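Long-range contacts in glucanase (Clostridium thermocellum, PDB 5GXX), which probably hydrolyses internal beta-1,4-glucosidic bonds of cellulose and related glucans as a cellulosomal family 9 endoglucanase: residues Y304-A309 and A416-A421; D445-E450 and R476-L481; A465-R470 and T538-I543. The protein carries 1 engineered substitution. One frame throughout, in Å; residues are numbered along the deposited sequence.

Contact 1: residues Y304-A309 and A416-A421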
ATOM      1  N   TYR A 304     -27.383  21.861 -30.691  1.00  9.07           N
ATOM      2  CA  TYR A 304     -28.458  21.640 -31.655  1.00  9.83           C
ATOM      3  C   TYR A 304     -29.116  22.947 -32.101  1.00 10.61           C
ATOM      4  O   TYR A 304     -29.306  23.170 -33.301  1.00 11.28           O
ATOM      5  CB  TYR A 304     -29.513  20.708 -31.064  1.00 10.75           C
ATOM      6  CG  TYR A 304     -29.095  19.284 -30.815  1.00 11.47           C
ATOM      7  CD1 TYR A 304     -28.546  18.492 -31.822  1.00 13.49           C
ATOM      8  CD2 TYR A 304     -29.302  18.717 -29.577  1.00 11.86           C
ATOM      9  CE1 TYR A 304     -28.202  17.153 -31.594  1.00 11.89           C
ATOM     10  CE2 TYR A 304     -28.985  17.389 -29.332  1.00 10.39           C
ATOM     11  CZ  TYR A 304     -28.435  16.616 -30.344  1.00 13.32           C
ATOM     12  OH  TYR A 304     -28.132  15.293 -30.115  1.00 14.85           O
ATOM     13  N   ALA A 305     -29.391  23.838 -31.152  1.00 10.00           N
ATOM     14  CA  ALA A 305     -30.151  25.056 -31.461  1.00  8.50           C
ATOM     15  C   ALA A 305     -29.320  26.001 -32.325  1.00 10.27           C
ATOM     16  O   ALA A 305     -29.846  26.560 -33.301  1.00 10.30           O
ATOM     17  CB  ALA A 305     -30.637  25.727 -30.189  1.00 10.04           C
ATOM     18  N   THR A 306     -28.025  26.106 -32.037  1.00 10.30           N
ATOM     19  CA  THR A 306     -27.159  26.954 -32.852  1.00 10.23           C
ATOM     20  C   THR A 306     -26.880  26.390 -34.246  1.00 11.59           C
ATOM     21  O   THR A 306     -26.644  27.161 -35.177  1.00 12.48           O
ATOM     22  CB  THR A 306     -25.839  27.309 -32.144  1.00 11.12           C
ATOM     23  OG1 THR A 306     -25.083  26.121 -31.872  1.00 10.59           O
ATOM     24  CG2 THR A 306     -26.108  28.019 -30.854  1.00 11.37           C
ATOM     25  N   THR A 307     -26.909  25.068 -34.387  1.00  9.81           N
ATOM     26  CA  THR A 307     -26.762  24.432 -35.707  1.00 11.83           C
ATOM     27  C   THR A 307     -28.010  24.714 -36.538  1.00 10.94           C
ATOM     28  O   THR A 307     -27.923  25.095 -37.720  1.00 10.90           O
ATOM     29  CB  THR A 307     -26.511  22.907 -35.582  1.00 10.60           C
ATOM     30  OG1 THR A 307     -25.298  22.698 -34.842  1.00 12.65           O
ATOM     31  CG2 THR A 307     -26.391  22.270 -36.982  1.00 11.98           C
ATOM     32  N   GLU A 308     -29.175  24.585 -35.903  1.00 10.38           N
ATOM     33  CA  GLU A 308     -30.440  24.893 -36.590  1.00 10.65           C
ATOM     34  C   GLU A 308     -30.490  26.369 -36.948  1.00 10.31           C
ATOM     35  O   GLU A 308     -31.047  26.710 -37.997  1.00 12.00           O
ATOM     36  CB  GLU A 308     -31.647  24.470 -35.751  1.00 10.49           C
ATOM     37  CG  GLU A 308     -31.761  22.951 -35.662  1.00 12.01           C
ATOM     38  CD  GLU A 308     -32.051  22.333 -37.020  1.00 12.48           C
ATOM     39  OE1 GLU A 308     -32.820  22.938 -37.809  1.00 13.02           O
ATOM     40  OE2 GLU A 308     -31.528  21.241 -37.353  1.00 14.12           O
ATOM     41  N   ALA A 309     -29.907  27.237 -36.113  1.00 11.54           N
ATOM     42  CA  ALA A 309     -29.807  28.655 -36.474  1.00 10.66           C
ATOM     43  C   ALA A 309     -29.067  28.822 -37.804  1.00 11.32           C
ATOM     44  O   ALA A 309     -29.535  29.551 -38.681  1.00 11.90           O
ATOM     45  CB  ALA A 309     -29.167  29.501 -35.354  1.00 11.84           C
ATOM     46  N   ALA A 416     -19.367  23.746 -34.379  1.00 10.71           N
ATOM     47  CA  ALA A 416     -19.252  23.750 -35.842  1.00 13.13           C
ATOM     48  C   ALA A 416     -20.344  24.550 -36.542  1.00 12.74           C
ATOM     49  O   ALA A 416     -20.050  25.496 -37.287  1.00 12.16           O
ATOM     50  CB  ALA A 416     -19.168  22.337 -36.369  1.00 14.46           C
ATOM     51  N   GLY A 417     -21.607  24.207 -36.308  1.00 11.59           N
ATOM     52  CA  GLY A 417     -22.708  24.994 -36.875  1.00 10.82           C
ATOM     53  C   GLY A 417     -22.705  26.405 -36.299  1.00 11.32           C
ATOM     54  O   GLY A 417     -23.044  27.378 -36.985  1.00 10.81           O
ATOM     55  N   PHE A 418     -22.346  26.520 -35.023  1.00 11.29           N
ATOM     56  CA  PHE A 418     -22.214  27.815 -34.332  1.00 10.52           C
ATOM     57  C   PHE A 418     -21.305  28.808 -35.054  1.00 11.27           C
ATOM     58  O   PHE A 418     -21.662  29.970 -35.257  1.00 12.06           O
ATOM     59  CB  PHE A 418     -21.772  27.519 -32.897  1.00 10.10           C
ATOM     60  CG  PHE A 418     -21.627  28.714 -31.992  1.00 12.12           C
ATOM     61  CD1 PHE A 418     -22.687  29.594 -31.803  1.00 11.68           C
ATOM     62  CD2 PHE A 418     -20.464  28.865 -31.243  1.00 11.55           C
ATOM     63  CE1 PHE A 418     -22.568  30.634 -30.906  1.00 12.54           C
ATOM     64  CE2 PHE A 418     -20.347  29.907 -30.342  1.00 13.19           C
ATOM     65  CZ  PHE A 418     -21.392  30.789 -30.197  1.00 10.98           C
ATOM     66  N   VAL A 419     -20.110  28.372 -35.431  1.00 10.92           N
ATOM     67  CA  VAL A 419     -19.289  29.132 -36.367  1.00 10.83           C
ATOM     68  C   VAL A 419     -20.029  29.617 -37.610  1.00 11.33           C
ATOM     69  O   VAL A 419     -19.921  30.794 -37.954  1.00 11.95           O
ATOM     70  CB  VAL A 419     -18.003  28.352 -36.737  1.00  9.44           C
ATOM     71  CG1 VAL A 419     -17.290  29.028 -37.917  1.00 11.28           C
ATOM     72  CG2 VAL A 419     -17.088  28.274 -35.522  1.00 13.23           C
ATOM     73  N   GLY A 420     -20.791  28.761 -38.288  1.00 10.80           N
ATOM     74  CA  GLY A 420     -21.509  29.179 -39.495  1.00 11.70           C
ATOM     75  C   GLY A 420     -22.523  30.270 -39.192  1.00 11.07           C
ATOM     76  O   GLY A 420     -22.627  31.279 -39.897  1.00 12.91           O
ATOM     77  N   ALA A 421     -23.284  30.103 -38.118  1.00 11.69           N
ATOM     78  CA  ALA A 421     -24.218  31.150 -37.694  1.00 10.96           C
ATOM     79  C   ALA A 421     -23.572  32.478 -37.285  1.00 11.85           C
ATOM     80  O   ALA A 421     -24.093  33.554 -37.616  1.00 12.15           O
ATOM     81  CB  ALA A 421     -25.118  30.587 -36.609  1.00 11.90           C
TER
HETATM   82  O   HOH W   1     -23.258  24.326 -33.311  1.00 11.63           O
HETATM   83  O   HOH W   2     -22.817  21.742 -35.260  1.00 12.85           O

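Contact 2: residues D445-E450 and R476-L481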
ATOM      1  N   ASP A 445       3.687  28.001 -10.790  1.00 24.04           N
ATOM      2  CA  ASP A 445       4.940  27.244 -10.831  1.00 23.72           C
ATOM      3  C   ASP A 445       4.775  25.844 -11.416  1.00 22.05           C
ATOM      4  O   ASP A 445       3.774  25.165 -11.165  1.00 23.79           O
ATOM      5  CB  ASP A 445       5.585  27.217  -9.442  1.00 25.71           C
ATOM      6  CG  ASP A 445       6.075  28.587  -8.991  1.00 28.51           C
ATOM      7  OD1 ASP A 445       6.559  29.398  -9.816  1.00 31.10           O
ATOM      8  OD2 ASP A 445       5.989  28.846  -7.771  1.00 30.69           O
ATOM      9  N   GLU A 446       5.720  25.462 -12.266  1.00 20.37           N
ATOM     10  CA  GLU A 446       5.649  24.182 -12.978  1.00 17.83           C
ATOM     11  C   GLU A 446       6.571  23.089 -12.434  1.00 18.91           C
ATOM     12  O   GLU A 446       6.108  22.028 -12.012  1.00 20.67           O
ATOM     13  CB  GLU A 446       5.875  24.380 -14.476  1.00 18.03           C
ATOM     14  CG  GLU A 446       4.801  25.229 -15.147  1.00 15.57           C
ATOM     15  CD  GLU A 446       5.078  25.439 -16.617  1.00 16.07           C
ATOM     16  OE1 GLU A 446       6.022  26.171 -16.974  1.00 18.63           O
ATOM     17  OE2 GLU A 446       4.322  24.874 -17.439  1.00 13.96           O
ATOM     18  N   PHE A 447       7.871  23.354 -12.454  1.00 17.92           N
ATOM     19  CA  PHE A 447       8.866  22.445 -11.896  1.00 17.31           C
ATOM     20  C   PHE A 447       9.466  23.079 -10.653  1.00 18.56           C
ATOM     21  O   PHE A 447       9.976  24.202 -10.704  1.00 19.55           O
ATOM     22  CB  PHE A 447       9.972  22.189 -12.923  1.00 17.00           C
ATOM     23  CG  PHE A 447       9.502  21.433 -14.143  1.00 16.94           C
ATOM     24  CD1 PHE A 447       8.931  22.110 -15.222  1.00 17.82           C
ATOM     25  CD2 PHE A 447       9.571  20.046 -14.180  1.00 19.18           C
ATOM     26  CE1 PHE A 447       8.503  21.413 -16.335  1.00 14.38           C
ATOM     27  CE2 PHE A 447       9.130  19.327 -15.275  1.00 17.54           C
ATOM     28  CZ  PHE A 447       8.577  20.013 -16.361  1.00 16.24           C
ATOM     29  N   PHE A 448       9.438  22.334  -9.549  1.00 17.10           N
ATOM     30  CA  PHE A 448       9.900  22.882  -8.281  1.00 15.84           C
ATOM     31  C   PHE A 448      10.036  21.765  -7.255  1.00 15.65           C
ATOM     32  O   PHE A 448       9.407  20.718  -7.395  1.00 15.42           O
ATOM     33  CB  PHE A 448       8.921  23.951  -7.776  1.00 15.57           C
ATOM     34  CG  PHE A 448       7.513  23.463  -7.633  1.00 18.14           C
ATOM     35  CD1 PHE A 448       7.071  22.932  -6.426  1.00 19.17           C
ATOM     36  CD2 PHE A 448       6.618  23.581  -8.688  1.00 18.95           C
ATOM     37  CE1 PHE A 448       5.767  22.483  -6.283  1.00 17.97           C
ATOM     38  CE2 PHE A 448       5.317  23.139  -8.552  1.00 18.85           C
ATOM     39  CZ  PHE A 448       4.888  22.595  -7.342  1.00 17.62           C
ATOM     40  N   VAL A 449      10.837  22.010  -6.227  1.00 16.50           N
ATOM     41  CA  VAL A 449      10.887  21.112  -5.072  1.00 16.58           C
ATOM     42  C   VAL A 449       9.971  21.565  -3.934  1.00 16.79           C
ATOM     43  O   VAL A 449       9.923  22.756  -3.601  1.00 16.67           O
ATOM     44  CB  VAL A 449      12.319  21.025  -4.537  1.00 17.18           C
ATOM     45  CG1 VAL A 449      12.357  20.223  -3.241  1.00 16.09           C
ATOM     46  CG2 VAL A 449      13.223  20.428  -5.593  1.00 16.84           C
ATOM     47  N   GLU A 450       9.277  20.600  -3.338  1.00 16.41           N
ATOM     48  CA  GLU A 450       8.655  20.770  -2.040  1.00 16.96           C
ATOM     49  C   GLU A 450       9.546  20.011  -1.059  1.00 17.35           C
ATOM     50  O   GLU A 450       9.909  18.869  -1.326  1.00 18.55           O
ATOM     51  CB  GLU A 450       7.259  20.157  -2.007  1.00 17.42           C
ATOM     52  CG  GLU A 450       6.284  20.743  -3.028  1.00 19.28           C
ATOM     53  CD  GLU A 450       4.980  19.970  -3.088  1.00 20.29           C
ATOM     54  OE1 GLU A 450       4.992  18.786  -3.497  1.00 18.75           O
ATOM     55  OE2 GLU A 450       3.937  20.562  -2.729  1.00 23.94           O
ATOM     56  N   ARG A 476       4.459  19.152 -20.183  1.00 13.25           N
ATOM     57  CA  ARG A 476       5.626  18.666 -20.912  1.00 14.08           C
ATOM     58  C   ARG A 476       6.475  17.796 -20.010  1.00 14.39           C
ATOM     59  O   ARG A 476       6.246  17.735 -18.805  1.00 15.47           O
ATOM     60  CB  ARG A 476       6.460  19.831 -21.477  1.00 14.64           C
ATOM     61  CG  ARG A 476       7.027  20.767 -20.430  1.00 13.39           C
ATOM     62  CD  ARG A 476       7.601  22.059 -21.050  1.00 13.14           C
ATOM     63  NE  ARG A 476       8.155  22.960 -20.041  1.00 18.05           N
ATOM     64  CZ  ARG A 476       7.433  23.752 -19.253  1.00 16.28           C
ATOM     65  NH1 ARG A 476       6.105  23.798 -19.344  1.00 15.84           N
ATOM     66  NH2 ARG A 476       8.046  24.528 -18.374  1.00 18.19           N
ATOM     67  N   LEU A 477       7.462  17.170 -20.635  1.00 14.34           N
ATOM     68  CA  LEU A 477       8.361  16.212 -20.007  1.00 15.75           C
ATOM     69  C   LEU A 477       9.784  16.735 -20.144  1.00 15.57           C
ATOM     70  O   LEU A 477      10.206  17.158 -21.232  1.00 16.79           O
ATOM     71  CB  LEU A 477       8.236  14.870 -20.734  1.00 16.52           C
ATOM     72  CG  LEU A 477       6.802  14.329 -20.748  1.00 18.38           C
ATOM     73  CD1 LEU A 477       6.687  13.157 -21.703  1.00 23.18           C
ATOM     74  CD2 LEU A 477       6.255  13.955 -19.367  1.00 17.60           C
ATOM     75  N   ILE A 478      10.512  16.735 -19.025  1.00 15.88           N
ATOM     76  CA  ILE A 478      11.936  17.058 -19.013  1.00 15.16           C
ATOM     77  C   ILE A 478      12.721  15.841 -18.530  1.00 14.65           C
ATOM     78  O   ILE A 478      12.509  15.343 -17.415  1.00 15.34           O
ATOM     79  CB  ILE A 478      12.270  18.288 -18.129  1.00 15.15           C
ATOM     80  CG1 ILE A 478      11.571  19.550 -18.658  1.00 14.67           C
ATOM     81  CG2 ILE A 478      13.775  18.504 -18.079  1.00 15.15           C
ATOM     82  CD1 ILE A 478      11.637  20.785 -17.743  1.00 18.38           C
ATOM     83  N   LYS A 479      13.663  15.388 -19.349  1.00 14.72           N
ATOM     84  CA  LYS A 479      14.443  14.206 -18.972  1.00 15.95           C
ATOM     85  C   LYS A 479      15.573  14.509 -17.984  1.00 16.40           C
ATOM     86  O   LYS A 479      15.743  13.789 -16.996  1.00 15.10           O
ATOM     87  CB  LYS A 479      14.968  13.483 -20.218  1.00 16.68           C
ATOM     88  CG  LYS A 479      15.673  12.149 -19.950  1.00 19.13           C
ATOM     89  CD  LYS A 479      16.386  11.645 -21.199  1.00 20.97           C
ATOM     90  CE  LYS A 479      16.996  10.259 -21.009  1.00 28.14           C
ATOM     91  NZ  LYS A 479      17.820  10.044 -19.786  1.00 29.44           N
ATOM     92  N   ASP A 480      16.318  15.581 -18.226  1.00 16.25           N
ATOM     93  CA  ASP A 480      17.538  15.818 -17.455  1.00 15.67           C
ATOM     94  C   ASP A 480      17.250  16.697 -16.243  1.00 17.34           C
ATOM     95  O   ASP A 480      17.769  17.804 -16.135  1.00 17.21           O
ATOM     96  CB  ASP A 480      18.603  16.435 -18.369  1.00 18.01           C
ATOM     97  CG  ASP A 480      19.055  15.478 -19.466  1.00 21.27           C
ATOM     98  OD1 ASP A 480      18.893  14.243 -19.307  1.00 22.50           O
ATOM     99  OD2 ASP A 480      19.587  15.966 -20.495  1.00 24.04           O
ATOM    100  N   LEU A 481      16.405  16.204 -15.337  1.00 15.09           N
ATOM    101  CA  LEU A 481      16.003  16.994 -14.172  1.00 15.93           C
ATOM    102  C   LEU A 481      16.985  16.780 -13.034  1.00 16.19           C
ATOM    103  O   LEU A 481      17.405  15.649 -12.785  1.00 17.23           O
ATOM    104  CB  LEU A 481      14.608  16.592 -13.688  1.00 16.16           C
ATOM    105  CG  LEU A 481      13.436  17.207 -14.453  1.00 15.54           C
ATOM    106  CD1 LEU A 481      12.162  16.627 -13.844  1.00 15.31           C
ATOM    107  CD2 LEU A 481      13.442  18.729 -14.405  1.00 18.45           C
TER

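Contact 3: residues A465-R470 and T538-I543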
ATOM      1  N   ALA A 465      12.260  15.398   0.216  1.00 15.01           N
ATOM      2  CA  ALA A 465      12.145  16.291  -0.941  1.00 14.99           C
ATOM      3  C   ALA A 465      11.332  15.666  -2.076  1.00 15.42           C
ATOM      4  O   ALA A 465      11.556  14.523  -2.461  1.00 15.54           O
ATOM      5  CB  ALA A 465      13.532  16.676  -1.425  1.00 14.78           C
ATOM      6  N   LEU A 466      10.395  16.450  -2.607  1.00 15.37           N
ATOM      7  CA  LEU A 466       9.543  16.011  -3.704  1.00 15.91           C
ATOM      8  C   LEU A 466       9.824  16.900  -4.905  1.00 16.19           C
ATOM      9  O   LEU A 466       9.518  18.089  -4.875  1.00 16.55           O
ATOM     10  CB  LEU A 466       8.070  16.154  -3.312  1.00 15.80           C
ATOM     11  CG  LEU A 466       7.438  14.896  -2.710  1.00 16.26           C
ATOM     12  CD1 LEU A 466       8.049  14.522  -1.357  1.00 19.42           C
ATOM     13  CD2 LEU A 466       5.928  15.146  -2.589  1.00 18.00           C
ATOM     14  N   LEU A 467      10.429  16.326  -5.940  1.00 16.07           N
ATOM     15  CA  LEU A 467      10.656  17.076  -7.184  1.00 16.23           C
ATOM     16  C   LEU A 467       9.394  16.956  -8.040  1.00 15.43           C
ATOM     17  O   LEU A 467       9.005  15.857  -8.452  1.00 15.70           O
ATOM     18  CB  LEU A 467      11.880  16.554  -7.934  1.00 15.43           C
ATOM     19  CG  LEU A 467      12.144  17.265  -9.274  1.00 16.81           C
ATOM     20  CD1 LEU A 467      12.360  18.769  -9.117  1.00 18.66           C
ATOM     21  CD2 LEU A 467      13.317  16.627 -10.010  1.00 16.92           C
ATOM     22  N   ASN A 468       8.760  18.099  -8.277  1.00 15.49           N
ATOM     23  CA  ASN A 468       7.446  18.200  -8.913  1.00 14.37           C
ATOM     24  C   ASN A 468       7.513  18.530 -10.409  1.00 14.25           C
ATOM     25  O   ASN A 468       8.261  19.409 -10.823  1.00 15.41           O
ATOM     26  CB  ASN A 468       6.615  19.307  -8.247  1.00 15.92           C
ATOM     27  CG  ASN A 468       5.989  18.884  -6.933  1.00 15.03           C
ATOM     28  OD1 ASN A 468       4.769  18.758  -6.830  1.00 16.85           O
ATOM     29  ND2 ASN A 468       6.810  18.719  -5.898  1.00 16.92           N
ATOM     30  N   ASN A 469       6.681  17.851 -11.191  1.00 14.24           N
ATOM     31  CA  ASN A 469       6.302  18.306 -12.534  1.00 14.29           C
ATOM     32  C   ASN A 469       4.802  18.550 -12.597  1.00 13.47           C
ATOM     33  O   ASN A 469       4.015  17.619 -12.811  1.00 13.76           O
ATOM     34  CB  ASN A 469       6.703  17.276 -13.596  1.00 14.30           C
ATOM     35  CG  ASN A 469       6.331  17.705 -15.017  1.00 14.52           C
ATOM     36  OD1 ASN A 469       5.668  18.724 -15.218  1.00 14.63           O
ATOM     37  ND2 ASN A 469       6.723  16.905 -16.004  1.00 13.71           N
ATOM     38  N   ARG A 470       4.436  19.815 -12.418  1.00 13.80           N
ATOM     39  CA  ARG A 470       3.056  20.274 -12.576  1.00 13.60           C
ATOM     40  C   ARG A 470       2.986  21.215 -13.774  1.00 14.49           C
ATOM     41  O   ARG A 470       2.266  22.225 -13.770  1.00 15.05           O
ATOM     42  CB  ARG A 470       2.525  20.929 -11.307  1.00 13.89           C
ATOM     43  CG  ARG A 470       2.755  20.115 -10.031  1.00 14.17           C
ATOM     44  CD  ARG A 470       2.032  20.765  -8.868  1.00 15.72           C
ATOM     45  NE  ARG A 470       2.490  20.176  -7.611  1.00 16.04           N
ATOM     46  CZ  ARG A 470       2.084  20.538  -6.397  1.00 17.79           C
ATOM     47  NH1 ARG A 470       1.147  21.466  -6.232  1.00 17.39           N
ATOM     48  NH2 ARG A 470       2.604  19.927  -5.336  1.00 18.05           N
ATOM     49  N   THR A 538      11.574  12.117 -17.261  1.00 16.19           N
ATOM     50  CA  THR A 538      10.248  12.146 -17.883  1.00 16.98           C
ATOM     51  C   THR A 538       9.238  11.322 -17.083  1.00 16.06           C
ATOM     52  O   THR A 538       8.024  11.467 -17.259  1.00 15.89           O
ATOM     53  CB  THR A 538      10.231  11.652 -19.341  1.00 16.65           C
ATOM     54  OG1 THR A 538      10.514  10.246 -19.370  1.00 19.91           O
ATOM     55  CG2 THR A 538      11.239  12.419 -20.206  1.00 17.27           C
ATOM     56  N   ASN A 539       9.758  10.469 -16.201  1.00 16.26           N
ATOM     57  CA  ASN A 539       8.888   9.682 -15.331  1.00 16.81           C
ATOM     58  C   ASN A 539       8.273  10.507 -14.219  1.00 16.29           C
ATOM     59  O   ASN A 539       7.400  10.021 -13.509  1.00 17.56           O
ATOM     60  CB  ASN A 539       9.675   8.530 -14.708  1.00 16.91           C
ATOM     61  CG  ASN A 539       9.968   7.436 -15.704  1.00 20.58           C
ATOM     62  OD1 ASN A 539      11.019   6.794 -15.662  1.00 26.20           O
ATOM     63  ND2 ASN A 539       9.047   7.236 -16.631  1.00 20.47           N
ATOM     64  N   ILE A 540       8.762  11.732 -14.059  1.00 14.64           N
ATOM     65  CA  ILE A 540       8.106  12.700 -13.192  1.00 15.12           C
ATOM     66  C   ILE A 540       7.210  13.483 -14.141  1.00 15.38           C
ATOM     67  O   ILE A 540       7.691  14.268 -14.949  1.00 15.65           O
ATOM     68  CB  ILE A 540       9.113  13.626 -12.463  1.00 14.86           C
ATOM     69  CG1 ILE A 540      10.197  12.805 -11.748  1.00 13.39           C
ATOM     70  CG2 ILE A 540       8.361  14.536 -11.472  1.00 15.95           C
ATOM     71  CD1 ILE A 540      11.299  13.685 -11.176  1.00 16.40           C
ATOM     72  N   CYS A 541       5.904  13.238 -14.064  1.00 15.57           N
ATOM     73  CA  CYS A 541       4.975  13.827 -15.027  1.00 15.23           C
ATOM     74  C   CYS A 541       3.583  13.972 -14.428  1.00 14.38           C
ATOM     75  O   CYS A 541       3.199  13.219 -13.522  1.00 14.86           O
ATOM     76  CB  CYS A 541       4.910  12.971 -16.294  1.00 14.18           C
ATOM     77  SG  CYS A 541       4.623  11.216 -16.015  1.00 18.58           S
ATOM     78  N   PRO A 542       2.824  14.972 -14.909  1.00 14.80           N
ATOM     79  CA  PRO A 542       1.559  15.275 -14.260  1.00 15.22           C
ATOM     80  C   PRO A 542       0.409  14.346 -14.680  1.00 15.74           C
ATOM     81  O   PRO A 542      -0.596  14.805 -15.225  1.00 16.53           O
ATOM     82  CB  PRO A 542       1.320  16.728 -14.702  1.00 14.98           C
ATOM     83  CG  PRO A 542       1.998  16.824 -16.048  1.00 14.18           C
ATOM     84  CD  PRO A 542       3.284  16.109 -15.736  1.00 14.14           C
ATOM     85  N   ILE A 543       0.524  13.053 -14.382  1.00 15.08           N
ATOM     86  CA  ILE A 543      -0.434  12.061 -14.882  1.00 15.58           C
ATOM     87  C   ILE A 543      -1.232  11.323 -13.815  1.00 15.33           C
ATOM     88  O   ILE A 543      -2.071  10.457 -14.134  1.00 16.25           O
ATOM     89  CB  ILE A 543       0.204  11.013 -15.824  1.00 14.55           C
ATOM     90  CG1 ILE A 543       1.118  10.037 -15.066  1.00 16.26           C
ATOM     91  CG2 ILE A 543       0.925  11.667 -17.010  1.00 15.03           C
ATOM     92  CD1 ILE A 543       1.561   8.859 -15.904  1.00 19.21           C
TER

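Contact 1: residues Y304-A309 and A416-A421
Thr306 and Thr307 meet Gly417 and Phe418 where two helical segments, 304-309 and 416-421, pass with their axes 7.4 Å apart and their N-to-C directions 40° apart. The backbones come nearest at Thr307 and Gly417, whose CA atoms lie 4.3 Å from each other. With no side chain at Gly417, Thr307 OG1 can lie over its CA at 4.0 Å, and this helix pair is a clear example of glycine allowing close passage. The polar groups in the gap are joined through water. One water donates to Thr306 OG1 at 2.9 Å and to Thr307 OG1, while accepting from Phe418 N. A second donates to Thr307 OG1 at 2.7 Å and accepts from Gly417 N, so that Thr307 serves both waters. The threonine hydroxyls also bond back into their own helix, Thr306 OG1 to Leu302 O and Thr307 OG1 to Arg303 O. Hence each buried hydroxyl is held both by a carbonyl of its own helix and by bridging water. Beside the waters, Thr306 and Phe418 pack directly: Thr306 OG1 lies 3.7 Å from Phe418 CB, and the methyl CG2 lies 3.9 Å from ring atom CD1. Phe418 CG stands anti to its backbone N (chi1 -178°), which brings the CD1 side of the ring to Thr306, the two side chains crossing obliquely. One turn on, Ala309 CB and Ala421 CB touch at 4.4 Å. The pair belongs to the alpha-helical barrel of the family 9 catalytic module; helix 322-340 packs on Thr306, Ala309 and Ala421, and helix 58-75 on Thr307 and Ala416.

Contact 2: residues D445-E450 and R476-L481
The start of strand 447-456 meets the loop leading into strand 481-488 through a salt bridge, Glu446 to Arg476, and a buried aromatic ring, Phe447. Arg476 grips the carboxylate end-on, with NH1 on Glu446 OE2 at 2.8 Å and NH2 on OE1 at 3.0 Å. Both oxygens lie close to the guanidinium plane, yet the nitrogens approach from above the carboxylate plane, the two planes standing 58° apart. Glu446 OE2 also accepts from the backbone N of Ser472 and of Trp473, and Arg476 NH1 donates to Pro474 O, which should fix the rotation of both groups. This partly exposed bridge lies beside the hydrophobic layer between two antiparallel sheets, consistent with the beta sandwich of cellulose-binding modules: strand 447-456 is in one sheet, strand 481-488 in the other. Phe447 points into that layer. Its CE1 lies over a face of the Arg476 guanidinium, with NH2 3.8 Å away near the plane of the ring. Ile478 CD1 makes a CH-pi contact over one ring face, 3.6 Å from the centroid and 19° off the normal. Leu481 CD2 approaches Phe447 CD2 at 4.1 Å, and Ile595 of strand 593-596 touches both Phe447 and Ile478.

Contact 3: residues A465-R470 and T538-I543
Asn469 turns one face of its amide to CD of Pro542, which sits almost equally far from CG, OD1 and ND2 of Asn469, 3.5 Å from CG. The two side chains meet at a slant, and Asn469 reaches this place because CG stands anti to the backbone N (chi1 180°). From there ND2 donates to Ile540 O at 3.0 Å with an N-H...O angle of 157°, the acceptor close to the amide plane and the donor tilted 26° from the carbonyl plane. Ile540 touches strand 460-469 with both branches: CG2 rests on Leu467 O at 3.4 Å, and CD1 meets Leu467 CD2 at 3.8 Å, the side chains crossing at about a right angle. The ring of Pro542, centre of an inverse gamma turn, also packs CD against Asn469 O at 3.4 Å. The contact thus seats the loop 538-543 against the end of a strand of the beta sandwich, near Leu481 of the facing sheet, which touches Leu467 and Ile540. ND2 additionally donates to Arg476 O, and OD1 is hydrogen-bonded to Ser471 OG. A single buried amide therefore satisfies two loop carbonyls and a hydroxyl, while one of its faces packs against CD of Pro542.

In the fold
Contact 1 closes first along the chain: its 106 intervening residues, with the helix 322-340 among them, form a loop within the catalytic module. Helix 412-429 then gives way to strand 447-456, where contact 2 begins, and the next strand, 460-469, where contact 3 begins; their centres lie about 42 Å from that of contact 1, across the chain's centre. These two cross, since 465-470 lies inside the loop closed by contact 2 and 538-543 lies beyond it. Their centres are about 6 Å apart, and neighbouring strands 447-456 and 460-469 connect them through backbone bonds and Phe447 against Asn469. Together they fasten two loops to one end of the beta sandwich.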